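DocCel5: Type I dockerin repeat domain from A. cellulolyticus family 5 endoglucanase WP_010249057 S51I, L52N mutant (Acetivibrio cellulolyticus, PDB 5NRM) binds calcium and a type I cohesin of scaffoldin B, and so probably recruits its endoglucanase to the cellulosome. Local coordinates at residues I14-M19 with I54-L59. Sequence-based numbering, arbitrary orientation.
Sequences IDFALM and IMRMYL. With CA (calcium ion), chain C.
Phe16 and Met55 reach across the gap from opposite helices and pass alongside each other; the axes of the two segments come within 10.4 Å, at 168°, nearly antiparallel. Each side chain has its CG anti to the backbone N (chi1 near -170° in both), which sends the ring toward the helix of Met55 and the thioether back toward the helix of Phe16. Met55 SD consequently sits at the ring edge, 5.3 Å from the centroid and 76° off the normal, a Met-aromatic contact, and reaches to 3.4 Å from Phe16 N. At the far end of the ring, CZ meets Arg56 CB at 3.6 Å, while Leu59 CD1 packs on Phe16 CB at 3.8 Å. No hydrogen bond joins the segments. Phe16 also stacks on Phe52, and Leu79 of the neighbouring chain packs against it. The preceding residue, Asp15, offers its CB to the Met55 thioether, whereas its carboxylate grips calcium with both oxygens (OD1 2.5 Å, OD2 2.4 Å), together with Asp4, Asp6, Asn8, the backbone O of Ser10 and a water; OD2 also accepts a hydrogen bond from Asn12 N. Antiparallel helices, each following a calcium-binding loop, are the hallmark of the type I dockerin's duplicated EF-hand-like fold.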
ATOM      1  N   ILE B  14      -9.836   1.035  -0.394  1.00  8.10           N
ATOM      2  CA  ILE B  14     -11.223   0.687  -0.809  1.00  8.29           C
ATOM      3  C   ILE B  14     -12.010   1.953  -1.249  1.00  8.00           C
ATOM      4  O   ILE B  14     -12.719   1.899  -2.245  1.00  8.55           O
ATOM      5  CB  ILE B  14     -11.948  -0.147   0.260  1.00  8.34           C
ATOM      6  CG1 ILE B  14     -11.245  -1.553   0.340  1.00  8.58           C
ATOM      7  CG2 ILE B  14     -13.422  -0.192  -0.035  1.00  8.64           C
ATOM      8  CD1 ILE B  14     -11.741  -2.478   1.453  1.00  9.03           C
ATOM      9  N   ASP B  15     -11.798   3.095  -0.590  1.00  7.77           N
ATOM     10  CA  ASP B  15     -12.355   4.371  -1.095  1.00  8.37           C
ATOM     11  C   ASP B  15     -11.756   4.672  -2.473  1.00  9.09           C
ATOM     12  O   ASP B  15     -12.470   5.047  -3.402  1.00  9.97           O
ATOM     13  CB  ASP B  15     -12.006   5.518  -0.144  1.00  8.64           C
ATOM     14  CG  ASP B  15     -12.587   5.308   1.242  1.00  8.87           C
ATOM     15  OD1 ASP B  15     -13.822   5.220   1.369  1.00  9.27           O
ATOM     16  OD2 ASP B  15     -11.791   5.220   2.216  1.00  9.09           O
ATOM     17  N   PHE B  16     -10.431   4.461  -2.630  1.00  9.37           N
ATOM     18  CA  PHE B  16      -9.801   4.677  -3.935  1.00 10.14           C
ATOM     19  C   PHE B  16     -10.390   3.804  -5.029  1.00 10.49           C
ATOM     20  O   PHE B  16     -10.633   4.271  -6.123  1.00 11.35           O
ATOM     21  CB  PHE B  16      -8.328   4.349  -3.725  1.00  9.91           C
ATOM     22  CG  PHE B  16      -7.345   4.702  -4.835  1.00 11.00           C
ATOM     23  CD1 PHE B  16      -7.292   5.945  -5.370  1.00 12.01           C
ATOM     24  CD2 PHE B  16      -6.419   3.781  -5.221  1.00 11.06           C
ATOM     25  CE1 PHE B  16      -6.325   6.260  -6.304  1.00 13.26           C
ATOM     26  CE2 PHE B  16      -5.448   4.087  -6.191  1.00 12.37           C
ATOM     27  CZ  PHE B  16      -5.424   5.340  -6.736  1.00 13.49           C
ATOM     28  N   ALA B  17     -10.630   2.547  -4.718  1.00  9.93           N
ATOM     29  CA  ALA B  17     -11.312   1.648  -5.622  1.00 10.86           C
ATOM     30  C   ALA B  17     -12.742   2.055  -6.010  1.00 11.56           C
ATOM     31  O   ALA B  17     -13.166   1.977  -7.192  1.00 12.95           O
ATOM     32  CB  ALA B  17     -11.296   0.247  -5.069  1.00 10.63           C
ATOM     33  N   LEU B  18     -13.490   2.501  -5.032  1.00 11.19           N
ATOM     34  CA  LEU B  18     -14.817   2.957  -5.293  1.00 12.11           C
ATOM     35  C   LEU B  18     -14.782   4.192  -6.185  1.00 12.88           C
ATOM     36  O   LEU B  18     -15.595   4.323  -7.089  1.00 13.66           O
ATOM     37  CB  LEU B  18     -15.568   3.283  -4.009  1.00 11.77           C
ATOM     38  CG  LEU B  18     -15.921   2.025  -3.175  1.00 11.35           C
ATOM     39  CD1 LEU B  18     -16.331   2.390  -1.794  1.00 11.40           C
ATOM     40  CD2 LEU B  18     -17.041   1.188  -3.771  1.00 12.48           C
ATOM     41  N   MET B  19     -13.865   5.088  -5.924  1.00 13.02           N
ATOM     42  CA  MET B  19     -13.699   6.233  -6.816  1.00 15.43           C
ATOM     43  C   MET B  19     -13.361   5.765  -8.261  1.00 16.04           C
ATOM     44  O   MET B  19     -13.813   6.330  -9.241  1.00 17.33           O
ATOM     45  CB  MET B  19     -12.606   7.100  -6.330  1.00 16.93           C
ATOM     46  CG  MET B  19     -12.947   7.779  -5.049  1.00 17.95           C
ATOM     47  SD  MET B  19     -11.634   8.914  -4.578  1.00 24.22           S
ATOM     48  CE  MET B  19     -11.884  10.151  -5.899  1.00 22.04           C
ATOM     49  N   ILE B  54      -5.628  12.808  -6.923  1.00 21.80           N
ATOM     50  CA  ILE B  54      -5.388  13.431  -5.626  1.00 21.87           C
ATOM     51  C   ILE B  54      -5.481  12.413  -4.476  1.00 19.71           C
ATOM     52  O   ILE B  54      -4.642  12.469  -3.540  1.00 19.57           O
ATOM     53  CB  ILE B  54      -6.312  14.650  -5.366  1.00 23.08           C
ATOM     54  CG1 ILE B  54      -5.952  15.855  -6.217  1.00 25.91           C
ATOM     55  CG2 ILE B  54      -6.370  15.107  -3.906  1.00 22.76           C
ATOM     56  CD1 ILE B  54      -7.029  16.935  -6.295  1.00 27.64           C
ATOM     57  N   MET B  55      -6.479  11.543  -4.503  1.00 18.65           N
ATOM     58  CA  MET B  55      -6.590  10.519  -3.471  1.00 17.26           C
ATOM     59  C   MET B  55      -5.328   9.662  -3.490  1.00 16.83           C
ATOM     60  O   MET B  55      -4.846   9.244  -2.391  1.00 14.45           O
ATOM     61  CB  MET B  55      -7.876   9.650  -3.497  1.00 17.61           C
ATOM     62  CG  MET B  55      -8.065   8.767  -2.117  1.00 17.31           C
ATOM     63  SD  MET B  55      -9.513   7.746  -2.418  1.00 24.95           S
ATOM     64  CE  MET B  55     -10.605   9.022  -1.675  1.00 22.83           C
ATOM     65  N   ARG B  56      -4.814   9.339  -4.690  1.00 17.43           N
ATOM     66  CA  ARG B  56      -3.589   8.523  -4.796  1.00 17.68           C
ATOM     67  C   ARG B  56      -2.438   9.254  -4.081  1.00 17.80           C
ATOM     68  O   ARG B  56      -1.721   8.643  -3.297  1.00 16.07           O
ATOM     69  CB  ARG B  56      -3.196   8.187  -6.268  1.00 19.74           C
ATOM     70  CG  ARG B  56      -1.852   7.399  -6.407  1.00 22.01           C
ATOM     71  CD  ARG B  56      -1.630   6.865  -7.854  1.00 25.42           C
ATOM     72  NE  ARG B  56      -0.302   6.199  -8.114  1.00 28.42           N
ATOM     73  CZ  ARG B  56      -0.107   4.853  -8.192  1.00 31.21           C
ATOM     74  NH1 ARG B  56      -1.141   3.951  -8.051  1.00 34.06           N
ATOM     75  NH2 ARG B  56       1.085   4.392  -8.385  1.00 30.16           N
ATOM     76  N   MET B  57      -2.295  10.549  -4.307  1.00 19.82           N
ATOM     77  CA  MET B  57      -1.227  11.329  -3.643  1.00 21.03           C
ATOM     78  C   MET B  57      -1.399  11.273  -2.135  1.00 19.23           C
ATOM     79  O   MET B  57      -0.439  11.125  -1.404  1.00 18.71           O
ATOM     80  CB  MET B  57      -1.239  12.778  -4.060  1.00 24.62           C
ATOM     81  CG  MET B  57      -0.842  12.972  -5.491  1.00 27.29           C
ATOM     82  SD  MET B  57      -1.236  14.670  -6.087  1.00 33.10           S
ATOM     83  CE  MET B  57      -0.668  15.754  -4.770  1.00 34.14           C
ATOM     84  N   TYR B  58      -2.635  11.363  -1.643  1.00 17.54           N
ATOM     85  CA  TYR B  58      -2.885  11.295  -0.199  1.00 16.85           C
ATOM     86  C   TYR B  58      -2.505   9.930   0.391  1.00 14.73           C
ATOM     87  O   TYR B  58      -1.847   9.819   1.459  1.00 14.04           O
ATOM     88  CB  TYR B  58      -4.366  11.651   0.136  1.00 17.94           C
ATOM     89  CG  TYR B  58      -4.750  11.456   1.559  1.00 18.96           C
ATOM     90  CD1 TYR B  58      -4.530  12.452   2.497  1.00 22.64           C
ATOM     91  CD2 TYR B  58      -5.313  10.265   1.977  1.00 18.83           C
ATOM     92  CE1 TYR B  58      -4.880  12.247   3.826  1.00 24.13           C
ATOM     93  CE2 TYR B  58      -5.655  10.068   3.295  1.00 20.55           C
ATOM     94  CZ  TYR B  58      -5.433  11.087   4.193  1.00 23.11           C
ATOM     95  OH  TYR B  58      -5.760  10.785   5.497  1.00 28.94           O
ATOM     96  N   LEU B  59      -2.920   8.873  -0.299  1.00 12.76           N
ATOM     97  CA  LEU B  59      -2.660   7.531   0.194  1.00 11.42           C
ATOM     98  C   LEU B  59      -1.170   7.214   0.132  1.00 11.56           C
ATOM     99  O   LEU B  59      -0.715   6.376   0.936  1.00 10.83           O
ATOM    100  CB  LEU B  59      -3.453   6.522  -0.641  1.00 10.91           C
ATOM    101  CG  LEU B  59      -4.954   6.604  -0.343  1.00 10.56           C
ATOM    102  CD1 LEU B  59      -5.740   5.702  -1.324  1.00 10.62           C
ATOM    103  CD2 LEU B  59      -5.297   6.250   1.116  1.00 10.64           C
TER
HETATM  104 CA    CA C 101     -13.478   4.697   3.828  1.00  8.73          CA
HETATM  105  O   HOH W   1     -12.816   2.459   3.235  1.00  8.67           O